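Local coordinates for uncharacterized protein (Mycolicibacterium smegmatis MC2 155, PDB 6T84), which is required for MmpL3-dependent transport of trehalose monomycolate to the mycobacterial cell wall, and for growth and cell elongation, this chain being part of its N-terminal, probably cytoplasmic, region, at residues A[18-23]-A[157-162]; A[51-56]-A[62-67]; A[94-99]-A[111-116]; A[147-152]-A[171-176]. One frame throughout, in Å; residues are numbered along the deposited sequence.

Interaction 1: residues A[18-23]-A[157-162]; sequences AKSHGF and SNRAQW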
# COMPACT_ATOMS: atom_id res chain seq x y z
N ALA A 18 13.16 -0.36 -12.45
CA ALA A 18 13.55 0.93 -11.90
C ALA A 18 14.13 1.82 -12.99
O ALA A 18 13.78 3.01 -13.11
CB ALA A 18 14.60 0.73 -10.80
N LYS A 19 15.00 1.27 -13.83
CA LYS A 19 15.58 2.06 -14.92
C LYS A 19 14.50 2.56 -15.88
O LYS A 19 14.52 3.71 -16.29
CB LYS A 19 16.63 1.23 -15.67
CG LYS A 19 17.24 1.93 -16.87
CD LYS A 19 18.12 0.92 -17.63
CE LYS A 19 18.91 1.62 -18.75
NZ LYS A 19 19.80 0.66 -19.48
N SER A 20 13.52 1.72 -16.24
CA SER A 20 12.46 2.19 -17.13
C SER A 20 11.77 3.42 -16.55
O SER A 20 11.43 4.34 -17.29
CB SER A 20 11.41 1.10 -17.31
OG SER A 20 11.88 -0.00 -18.10
N HIS A 21 11.54 3.42 -15.25
CA HIS A 21 10.80 4.49 -14.57
C HIS A 21 11.70 5.67 -14.19
O HIS A 21 11.18 6.64 -13.62
CB HIS A 21 10.15 3.90 -13.34
CG HIS A 21 8.89 3.16 -13.67
ND1 HIS A 21 7.67 3.81 -13.79
CD2 HIS A 21 8.66 1.86 -13.95
CE1 HIS A 21 6.75 2.93 -14.15
NE2 HIS A 21 7.31 1.73 -14.22
N GLY A 22 13.01 5.60 -14.42
CA GLY A 22 13.91 6.67 -13.95
C GLY A 22 14.01 6.70 -12.44
O GLY A 22 14.33 7.77 -11.86
N PHE A 23 13.83 5.56 -11.78
CA PHE A 23 13.90 5.49 -10.33
C PHE A 23 15.26 4.93 -9.91
O PHE A 23 15.88 4.19 -10.68
CB PHE A 23 12.80 4.54 -9.82
CG PHE A 23 11.38 5.00 -10.05
CD1 PHE A 23 11.06 6.32 -10.39
CD2 PHE A 23 10.33 4.09 -9.85
CE1 PHE A 23 9.72 6.70 -10.55
CE2 PHE A 23 8.97 4.48 -9.97
CZ PHE A 23 8.68 5.78 -10.36
N SER A 157 5.11 -11.35 -7.49
CA SER A 157 4.57 -10.50 -8.52
C SER A 157 5.68 -10.17 -9.52
O SER A 157 6.86 -10.17 -9.19
CB SER A 157 4.03 -9.21 -7.90
OG SER A 157 2.91 -9.49 -7.08
N ASN A 158 5.28 -9.83 -10.74
CA ASN A 158 6.20 -9.58 -11.84
C ASN A 158 6.11 -8.13 -12.27
O ASN A 158 5.32 -7.38 -11.69
CB ASN A 158 5.93 -10.54 -13.00
CG ASN A 158 4.52 -10.39 -13.61
OD1 ASN A 158 3.89 -9.33 -13.56
ND2 ASN A 158 4.01 -11.47 -14.18
N ARG A 159 6.90 -7.74 -13.31
CA ARG A 159 6.96 -6.31 -13.63
C ARG A 159 5.65 -5.73 -14.08
O ARG A 159 5.35 -4.57 -13.76
CB ARG A 159 8.11 -5.88 -14.56
CG ARG A 159 7.94 -6.13 -16.00
CD ARG A 159 9.12 -5.56 -16.77
NE ARG A 159 9.09 -4.10 -16.92
CZ ARG A 159 10.16 -3.34 -17.24
NH1 ARG A 159 11.39 -3.88 -17.42
NH2 ARG A 159 10.01 -2.04 -17.35
N ALA A 160 4.83 -6.50 -14.79
CA ALA A 160 3.51 -6.00 -15.14
C ALA A 160 2.68 -5.77 -13.87
O ALA A 160 1.96 -4.78 -13.79
CB ALA A 160 2.79 -7.00 -16.08
N GLN A 161 2.82 -6.63 -12.87
CA GLN A 161 2.11 -6.42 -11.61
C GLN A 161 2.67 -5.24 -10.83
O GLN A 161 1.91 -4.54 -10.15
CB GLN A 161 2.13 -7.68 -10.77
CG GLN A 161 1.08 -8.65 -11.36
CD GLN A 161 1.26 -10.08 -10.91
OE1 GLN A 161 2.37 -10.57 -10.80
NE2 GLN A 161 0.14 -10.77 -10.66
N TRP A 162 3.99 -4.97 -10.93
CA TRP A 162 4.52 -3.77 -10.29
C TRP A 162 3.96 -2.53 -10.94
O TRP A 162 3.55 -1.59 -10.24
CB TRP A 162 6.07 -3.74 -10.33
CG TRP A 162 6.71 -4.98 -9.78
CD1 TRP A 162 6.19 -5.85 -8.86
CD2 TRP A 162 7.99 -5.52 -10.16
NE1 TRP A 162 7.07 -6.90 -8.65
CE2 TRP A 162 8.17 -6.72 -9.45
CE3 TRP A 162 8.99 -5.09 -11.07
CZ2 TRP A 162 9.32 -7.54 -9.62
CZ3 TRP A 162 10.14 -5.87 -11.20
CH2 TRP A 162 10.30 -7.08 -10.48

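Interaction 2: residues A[51-56]-A[62-67]; sequences NVVLGQ and VFIFDI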
# COMPACT_ATOMS: atom_id res chain seq x y z
N ASN A 51 15.64 -5.19 -2.53
CA ASN A 51 15.27 -4.85 -3.91
C ASN A 51 14.45 -3.56 -3.95
O ASN A 51 13.30 -3.50 -4.41
CB ASN A 51 14.49 -6.00 -4.57
CG ASN A 51 15.34 -7.16 -4.85
OD1 ASN A 51 16.42 -7.01 -5.38
ND2 ASN A 51 14.85 -8.36 -4.53
N VAL A 52 15.08 -2.53 -3.40
CA VAL A 52 14.41 -1.27 -3.09
C VAL A 52 14.47 -0.36 -4.30
O VAL A 52 15.55 -0.17 -4.91
CB VAL A 52 15.09 -0.62 -1.88
CG1 VAL A 52 14.38 0.73 -1.54
CG2 VAL A 52 15.06 -1.56 -0.68
N VAL A 53 13.34 0.28 -4.64
CA VAL A 53 13.28 1.22 -5.73
C VAL A 53 12.71 2.52 -5.16
O VAL A 53 11.67 2.51 -4.48
CB VAL A 53 12.39 0.67 -6.88
CG1 VAL A 53 12.28 1.71 -8.01
CG2 VAL A 53 12.99 -0.63 -7.41
N LEU A 54 13.38 3.63 -5.42
CA LEU A 54 13.04 4.92 -4.84
C LEU A 54 12.77 5.88 -5.98
O LEU A 54 13.66 6.12 -6.81
CB LEU A 54 14.22 5.45 -3.99
CG LEU A 54 14.80 4.45 -2.94
CD1 LEU A 54 15.93 3.55 -3.54
CD2 LEU A 54 15.28 5.21 -1.68
N GLY A 55 11.56 6.43 -6.03
CA GLY A 55 11.21 7.28 -7.15
C GLY A 55 10.20 8.33 -6.78
O GLY A 55 9.95 8.59 -5.61
N GLN A 56 9.59 8.95 -7.78
CA GLN A 56 8.52 9.94 -7.56
C GLN A 56 7.42 9.70 -8.59
O GLN A 56 7.70 9.29 -9.71
CB GLN A 56 8.98 11.38 -7.77
CG GLN A 56 9.92 11.90 -6.66
CD GLN A 56 10.25 13.38 -6.83
OE1 GLN A 56 9.75 14.23 -6.08
NE2 GLN A 56 11.09 13.70 -7.81
N VAL A 62 7.67 7.75 -4.04
CA VAL A 62 7.14 6.39 -4.05
C VAL A 62 8.30 5.45 -3.79
O VAL A 62 9.39 5.61 -4.37
CB VAL A 62 6.39 6.05 -5.36
CG1 VAL A 62 7.33 6.03 -6.57
CG2 VAL A 62 5.66 4.69 -5.24
N PHE A 63 8.09 4.49 -2.91
CA PHE A 63 9.09 3.47 -2.58
C PHE A 63 8.53 2.09 -2.85
O PHE A 63 7.36 1.85 -2.54
CB PHE A 63 9.51 3.57 -1.11
CG PHE A 63 10.04 4.98 -0.70
CD1 PHE A 63 10.66 5.84 -1.60
CD2 PHE A 63 9.92 5.40 0.58
CE1 PHE A 63 11.17 7.11 -1.24
CE2 PHE A 63 10.44 6.64 0.97
CZ PHE A 63 11.06 7.49 0.05
N ILE A 64 9.30 1.20 -3.46
CA ILE A 64 8.87 -0.15 -3.78
C ILE A 64 9.93 -1.08 -3.23
O ILE A 64 11.12 -0.86 -3.48
CB ILE A 64 8.71 -0.34 -5.29
CG1 ILE A 64 7.75 0.75 -5.84
CG2 ILE A 64 8.17 -1.76 -5.59
CD1 ILE A 64 8.44 1.91 -6.54
N PHE A 65 9.52 -2.11 -2.49
CA PHE A 65 10.53 -2.95 -1.85
C PHE A 65 9.91 -4.29 -1.49
O PHE A 65 8.68 -4.45 -1.48
CB PHE A 65 11.13 -2.28 -0.60
CG PHE A 65 10.11 -1.81 0.36
CD1 PHE A 65 9.61 -2.67 1.35
CD2 PHE A 65 9.57 -0.53 0.25
CE1 PHE A 65 8.58 -2.25 2.23
CE2 PHE A 65 8.58 -0.09 1.15
CZ PHE A 65 8.09 -0.95 2.14
N ASP A 66 10.78 -5.27 -1.23
CA ASP A 66 10.34 -6.59 -0.79
C ASP A 66 10.62 -6.74 0.70
O ASP A 66 11.65 -6.27 1.20
CB ASP A 66 11.10 -7.70 -1.54
CG ASP A 66 10.90 -7.63 -3.03
OD1 ASP A 66 9.86 -7.11 -3.49
OD2 ASP A 66 11.78 -8.15 -3.76
N ILE A 67 9.69 -7.38 1.39
CA ILE A 67 9.91 -7.87 2.75
C ILE A 67 9.97 -9.38 2.61
O ILE A 67 8.95 -10.02 2.36
CB ILE A 67 8.75 -7.46 3.68
CG1 ILE A 67 8.51 -5.94 3.55
CG2 ILE A 67 9.02 -7.94 5.11
CD1 ILE A 67 7.37 -5.42 4.43
O HOH W 1 13.62 -9.74 -2.44

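Interaction 3: residues A[94-99]-A[111-116]; sequences KEPREN and MVYSTN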
# COMPACT_ATOMS: atom_id res chain seq x y z
N LYS A 94 -6.66 -12.26 7.21
CA LYS A 94 -7.03 -11.97 8.60
C LYS A 94 -7.35 -10.50 8.74
O LYS A 94 -6.80 -9.65 8.03
CB LYS A 94 -5.85 -12.27 9.53
CG LYS A 94 -5.34 -13.70 9.52
CD LYS A 94 -6.08 -14.57 10.53
CE LYS A 94 -5.55 -15.99 10.50
NZ LYS A 94 -6.20 -16.86 11.51
N GLU A 95 -8.25 -10.18 9.67
CA GLU A 95 -8.51 -8.78 9.98
C GLU A 95 -7.23 -8.16 10.54
O GLU A 95 -6.37 -8.87 11.11
CB GLU A 95 -9.57 -8.65 11.08
CG GLU A 95 -10.88 -9.37 10.78
CD GLU A 95 -11.93 -9.08 11.83
OE1 GLU A 95 -11.54 -8.76 12.98
OE2 GLU A 95 -13.13 -9.16 11.51
N PRO A 96 -7.06 -6.84 10.37
CA PRO A 96 -5.96 -6.15 11.05
C PRO A 96 -6.02 -6.50 12.52
O PRO A 96 -7.09 -6.53 13.12
CB PRO A 96 -6.29 -4.67 10.82
CG PRO A 96 -7.28 -4.63 9.70
CD PRO A 96 -7.92 -5.94 9.57
N ARG A 97 -4.85 -6.76 13.09
CA ARG A 97 -4.77 -7.19 14.48
C ARG A 97 -4.88 -6.04 15.47
O ARG A 97 -5.17 -6.30 16.65
CB ARG A 97 -3.48 -7.98 14.73
CG ARG A 97 -3.38 -9.23 13.86
CD ARG A 97 -2.28 -10.19 14.30
NE ARG A 97 -2.25 -11.39 13.46
CZ ARG A 97 -2.92 -12.51 13.72
NH1 ARG A 97 -3.68 -12.60 14.81
NH2 ARG A 97 -2.84 -13.54 12.90
N GLU A 98 -4.63 -4.80 15.05
CA GLU A 98 -4.64 -3.66 15.97
C GLU A 98 -5.99 -3.49 16.63
O GLU A 98 -7.04 -3.84 16.08
CB GLU A 98 -4.26 -2.37 15.24
CG GLU A 98 -2.81 -2.32 14.76
CD GLU A 98 -2.58 -3.05 13.44
OE1 GLU A 98 -3.44 -3.85 13.01
OE2 GLU A 98 -1.52 -2.82 12.82
N ASN A 99 -5.97 -2.90 17.83
CA ASN A 99 -7.15 -2.76 18.67
C ASN A 99 -7.85 -1.41 18.52
O ASN A 99 -8.80 -1.13 19.26
CB ASN A 99 -6.79 -3.02 20.16
CG ASN A 99 -6.30 -4.44 20.39
OD1 ASN A 99 -6.87 -5.40 19.85
ND2 ASN A 99 -5.24 -4.59 21.18
N MET A 111 -12.74 -6.46 2.21
CA MET A 111 -13.31 -5.92 3.43
C MET A 111 -12.63 -4.60 3.73
O MET A 111 -11.43 -4.45 3.46
CB MET A 111 -13.08 -6.90 4.61
CG MET A 111 -13.67 -8.28 4.39
SD MET A 111 -15.41 -8.15 4.79
CE MET A 111 -16.00 -9.82 4.36
N VAL A 112 -13.39 -3.65 4.25
CA VAL A 112 -12.89 -2.33 4.64
C VAL A 112 -12.87 -2.25 6.16
O VAL A 112 -13.89 -2.52 6.81
CB VAL A 112 -13.79 -1.21 4.09
CG1 VAL A 112 -13.17 0.15 4.42
CG2 VAL A 112 -14.02 -1.39 2.58
N TYR A 113 -11.72 -1.84 6.71
CA TYR A 113 -11.55 -1.62 8.14
C TYR A 113 -11.11 -0.17 8.32
O TYR A 113 -10.41 0.41 7.47
CB TYR A 113 -10.45 -2.56 8.72
CG TYR A 113 -10.76 -4.01 8.47
CD1 TYR A 113 -10.37 -4.61 7.27
CD2 TYR A 113 -11.41 -4.77 9.40
CE1 TYR A 113 -10.59 -5.96 7.03
CE2 TYR A 113 -11.69 -6.14 9.12
CZ TYR A 113 -11.28 -6.69 7.94
OH TYR A 113 -11.57 -8.00 7.62
N SER A 114 -11.47 0.44 9.45
CA SER A 114 -10.97 1.79 9.68
C SER A 114 -10.91 2.11 11.16
O SER A 114 -11.64 1.53 11.98
CB SER A 114 -11.88 2.81 9.00
OG SER A 114 -11.36 4.14 9.12
N THR A 115 -10.06 3.08 11.48
CA THR A 115 -10.00 3.67 12.81
C THR A 115 -11.12 4.67 13.05
O THR A 115 -11.31 5.09 14.19
CB THR A 115 -8.64 4.38 13.01
OG1 THR A 115 -8.50 5.39 12.01
CG2 THR A 115 -7.50 3.41 12.94
N ASN A 116 -11.87 5.08 12.01
CA ASN A 116 -12.94 6.07 12.19
C ASN A 116 -14.03 5.66 11.20
O ASN A 116 -13.92 5.95 10.02
CB ASN A 116 -12.39 7.48 11.89
CG ASN A 116 -13.45 8.62 12.06
OD1 ASN A 116 -14.66 8.45 11.81
ND2 ASN A 116 -12.97 9.81 12.48
O HOH W 2 -13.85 -9.44 8.40

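Interaction 4: residues A[147-152]-A[171-176]; sequences NWTLVA and QFNDLL. With SO4 (sulfate ion), chain C.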
# COMPACT_ATOMS: atom_id res chain seq x y z
N ASN A 147 1.00 9.91 6.42
CA ASN A 147 1.53 10.58 5.25
C ASN A 147 1.81 9.66 4.07
O ASN A 147 2.52 10.07 3.14
CB ASN A 147 2.83 11.26 5.70
CG ASN A 147 2.57 12.35 6.70
OD1 ASN A 147 1.87 13.29 6.37
ND2 ASN A 147 3.14 12.23 7.91
N TRP A 148 1.24 8.45 4.09
CA TRP A 148 1.56 7.46 3.06
C TRP A 148 0.33 6.62 2.76
O TRP A 148 -0.48 6.36 3.65
CB TRP A 148 2.63 6.51 3.60
CG TRP A 148 3.92 7.21 3.82
CD1 TRP A 148 4.30 7.84 4.96
CD2 TRP A 148 4.94 7.45 2.86
NE1 TRP A 148 5.51 8.44 4.79
CE2 TRP A 148 5.94 8.21 3.50
CE3 TRP A 148 5.10 7.11 1.51
CZ2 TRP A 148 7.11 8.64 2.85
CZ3 TRP A 148 6.26 7.48 0.86
CH2 TRP A 148 7.26 8.25 1.53
N THR A 149 0.20 6.18 1.52
CA THR A 149 -0.80 5.19 1.12
C THR A 149 0.02 4.05 0.53
O THR A 149 0.95 4.29 -0.27
CB THR A 149 -1.73 5.78 0.04
OG1 THR A 149 -2.42 6.94 0.58
CG2 THR A 149 -2.79 4.77 -0.47
N LEU A 150 -0.34 2.80 0.90
CA LEU A 150 0.47 1.62 0.59
C LEU A 150 -0.37 0.49 0.01
O LEU A 150 -1.56 0.33 0.33
CB LEU A 150 1.14 1.09 1.87
CG LEU A 150 2.06 2.13 2.59
CD1 LEU A 150 1.26 2.81 3.72
CD2 LEU A 150 3.30 1.47 3.13
N VAL A 151 0.28 -0.30 -0.83
CA VAL A 151 -0.28 -1.53 -1.37
C VAL A 151 0.72 -2.66 -1.15
O VAL A 151 1.91 -2.51 -1.46
CB VAL A 151 -0.60 -1.39 -2.87
CG1 VAL A 151 -0.97 -2.78 -3.50
CG2 VAL A 151 -1.67 -0.26 -3.14
N ALA A 152 0.24 -3.80 -0.63
CA ALA A 152 1.05 -4.99 -0.48
C ALA A 152 0.57 -6.04 -1.46
O ALA A 152 -0.65 -6.27 -1.60
CB ALA A 152 1.00 -5.53 0.96
N GLN A 171 -4.56 5.23 -7.47
CA GLN A 171 -6.01 5.31 -7.44
C GLN A 171 -6.55 5.26 -6.02
O GLN A 171 -7.48 5.99 -5.68
CB GLN A 171 -6.56 4.14 -8.28
CG GLN A 171 -6.36 4.32 -9.79
CD GLN A 171 -6.52 3.00 -10.58
OE1 GLN A 171 -6.37 1.91 -10.03
NE2 GLN A 171 -6.73 3.11 -11.90
N PHE A 172 -6.02 4.36 -5.20
CA PHE A 172 -6.46 4.29 -3.80
C PHE A 172 -6.14 5.58 -3.06
O PHE A 172 -6.97 6.10 -2.30
CB PHE A 172 -5.85 3.06 -3.14
CG PHE A 172 -6.39 2.75 -1.77
CD1 PHE A 172 -7.76 2.59 -1.55
CD2 PHE A 172 -5.53 2.57 -0.70
CE1 PHE A 172 -8.24 2.26 -0.28
CE2 PHE A 172 -5.99 2.28 0.58
CZ PHE A 172 -7.34 2.10 0.79
N ASN A 173 -4.95 6.12 -3.27
CA ASN A 173 -4.59 7.39 -2.65
C ASN A 173 -5.55 8.50 -3.05
O ASN A 173 -5.99 9.29 -2.20
CB ASN A 173 -3.16 7.72 -3.08
CG ASN A 173 -2.65 8.96 -2.42
OD1 ASN A 173 -2.55 9.02 -1.19
ND2 ASN A 173 -2.38 9.97 -3.21
N ASP A 174 -5.92 8.55 -4.33
CA ASP A 174 -6.88 9.57 -4.78
C ASP A 174 -8.21 9.43 -4.03
O ASP A 174 -8.81 10.43 -3.61
CB ASP A 174 -7.13 9.45 -6.29
CG ASP A 174 -6.00 10.05 -7.13
OD1 ASP A 174 -5.12 10.73 -6.55
OD2 ASP A 174 -5.98 9.83 -8.37
N LEU A 175 -8.66 8.20 -3.81
CA LEU A 175 -9.94 7.98 -3.16
C LEU A 175 -9.89 8.37 -1.69
O LEU A 175 -10.92 8.75 -1.13
CB LEU A 175 -10.35 6.51 -3.32
CG LEU A 175 -10.71 6.03 -4.73
CD1 LEU A 175 -10.62 4.50 -4.82
CD2 LEU A 175 -12.15 6.48 -5.06
N LEU A 176 -8.71 8.32 -1.07
CA LEU A 176 -8.54 8.67 0.34
C LEU A 176 -8.20 10.14 0.54
O LEU A 176 -7.98 10.57 1.69
CB LEU A 176 -7.42 7.81 1.00
CG LEU A 176 -7.75 6.29 1.02
CD1 LEU A 176 -6.63 5.68 1.88
CD2 LEU A 176 -9.15 6.03 1.63
S SO4 C . 6.38 10.31 8.05
O1 SO4 C . 4.95 10.21 8.40
O2 SO4 C . 6.94 11.50 8.70
O3 SO4 C . 7.10 9.13 8.53
O4 SO4 C . 6.63 10.50 6.67

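Interaction 1: residues A[18-23]-A[157-162]
Arg-159 reaches Ser-20 from the start of helix 159-175, and the residues before it set up that start. Asn-158 is the N-cap: its OD1 accepts from Gln-161 N at 3.0 Å, while Gln-161 OE1 turns back to take Asn-158 N, also at 3.0 Å. The two reciprocal bonds make a capping box, which closes off the first turn, from which the arginine side chain sets out. Arg-159 then leaves the helix with CG between its backbone N and carbonyl carbon (chi1 79°) and bends at chi3, carrying the guanidinium across to helix 10-21. There NH2 donates to Ser-20 OG over 2.9 Å, with 163° at the hydrogen and the hydroxyl almost exactly in the guanidinium plane. Ser-20 CB lies at the same edge, 3.4 Å from NH2. This bridge between the first and last helices sits at the surface, in the last turn of helix 10-21, just ahead of the Schellman motif at Gly-22. Farther along, Trp-162 packs one ring face on Asn-158 O and Arg-159 CA; beyond the segments it meets Trp-17 edge-to-face and Arg-14 in a cation-pi contact. His-21 NE2 adds another polar tie between the helices, to Asp-163 OD1.

Interaction 2: residues A[51-56]-A[62-67]
Phe-63 and Leu-54 meet with the ring set obliquely to the leucine: Phe-63 CD1 lies 4.1 Å from Leu-54 CA, while the same ring also meets Trp-148. The Phe-65 ring has Ile-67 CG1 at its edge, in plane, and leads away toward Trp-36; the side chain touches Val-52 CG2 with its CB, at 4.0 Å. The Asn-51 amide and Asp-66 carboxylate stand 76° apart. In the conformer described, Asn-51 ND2 donates in its amide plane to Asp-66 OD2 at 3.2 Å, on the anti side and 24° out of the carboxylate plane. A water bridges the same atoms, its bond from ND2 weak; Asn-51 OD1 is hydrogen-bonded to Tyr-25 OH, and Asp-66 OD1 is held by Arg-14 and Thr-72. On the face carrying Val-53, Val-62 and Ile-64, Val-53 and Ile-64 lie side by side, CG1 to CD1 4.1 Å. Val-62 CG1, set between its backbone N and carbonyl carbon, packs 3.7 Å from Gly-55 C. Val-53 pairs with Ile-64 through two backbone bonds, N to O 2.8 Å and O to N 2.9 Å; Gly-55 and Val-62 also exchange two. Strands 52-56 and 62-67, antiparallel at 175°, are joined by a short turn into a beta hairpin.

Interaction 3: residues A[94-99]-A[111-116]
Where the loop between strands 86-90 and 102-107 folds back over the main antiparallel sheet, Pro-96 sets its CD over the ring of Tyr-113 of strand 110-114. The central interaction is a CH-pi contact. Pro-96 CD stands over the middle of the phenol ring, 3.4 Å from its centroid and only 5° off, so it sits almost on the ring normal. CG of the same proline sits farther back, over the root of the ring, 3.7 Å from Tyr-113 CG. With CG anti to its carbonyl carbon (chi1 -57°), the tyrosine runs under the loop, and its hydroxyl end comes to Glu-95. There the Glu-95 chain crosses the phenol at about a right angle: its CG approaches obliquely, 3.5 Å from Tyr-113 OH and 3.7 Å from CE2. The carboxylate plane is turned 70° from that of the ring. Polar contact between these two is indirect, since one water donates both to Tyr-113 OH at 2.8 Å and to Glu-95 OE2 at 3.2 Å. Below the loop, Arg-89 and Leu-103 from the flanking strands touch the tyrosine, and Ile-101 touches both proline and tyrosine. At the strand end, Ser-114 OG takes Asn-116 N in an ST turn, and Asn-116 then caps helix 117-123. The arrangement is that of a connecting loop meeting a sheet through a proline-aromatic CH-pi contact.

Interaction 4: residues A[147-152]-A[171-176]
Thr-149 carries the tight part of this contact, using both branches of its side chain against helix 159-175. OG1 donates to Asn-173 OD1 over a short 2.7 Å, coming in 16° off the carbonyl plane. Asn-173 offers that oxygen because its CG stands anti to the backbone N (chi1 -176°), which swings the amide along the helix flank toward the strand. The methyl CG2 of Thr-149, likewise anti to its own backbone N, meets Phe-172 CD2 at 3.5 Å, approaching the ring obliquely, while Leu-176 CD1 lies over one face of the same ring 3.7 Å above its plane. A weak bond from Arg-78 NH1 also reaches Thr-149 OG1, so the buried hydroxyl has one firm partner on the helix and a weak one beside it. What is joined here is the middle of the nine-stranded antiparallel sheet and the long C-terminal helix laid across one of its faces; Met-142 of the adjacent strand 141-144 also packs on Phe-172. The looser side is at the beginning of the strand, where Asn-147 and Trp-148 do not touch the helix and instead hold a sulfate ion, probably taken from the crystallisation liquor. Asn-147 ND2 gives a nearly straight bond to sulfate O1 (2.8 Å, 170°), and Trp-148 NE1 donates to O4 at 3.0 Å from the indole edge, with the sulfur close to the ring plane. The CB of Trp-148 points away from the helix, and its indole packs edge-to-face against Trp-36 and His-77.

How the interactions relate
Three contacts reach one nine-stranded antiparallel sheet: interaction 2 near one side, interaction 4 with its centre about 6 Å from the chain centre, and interaction 3 near the other side, about 25 Å from interaction 2 between centres. Interactions 1 and 4 share helix 159-175, with centres about 18 Å apart, and their segments alternate along the chain. Interaction 1 spans the sequence of 2 and 3. Phe-23 packs on Val-53 and Gly-55, linking 1 to 2, and Phe-63 meets Trp-148, linking 2 to 4. Interaction 3 touches none of the others. In this probably cytoplasmic part of the MmpL3-interacting N-terminal domain, helix 159-175 runs between helix 10-21 and the middle strand of the sheet.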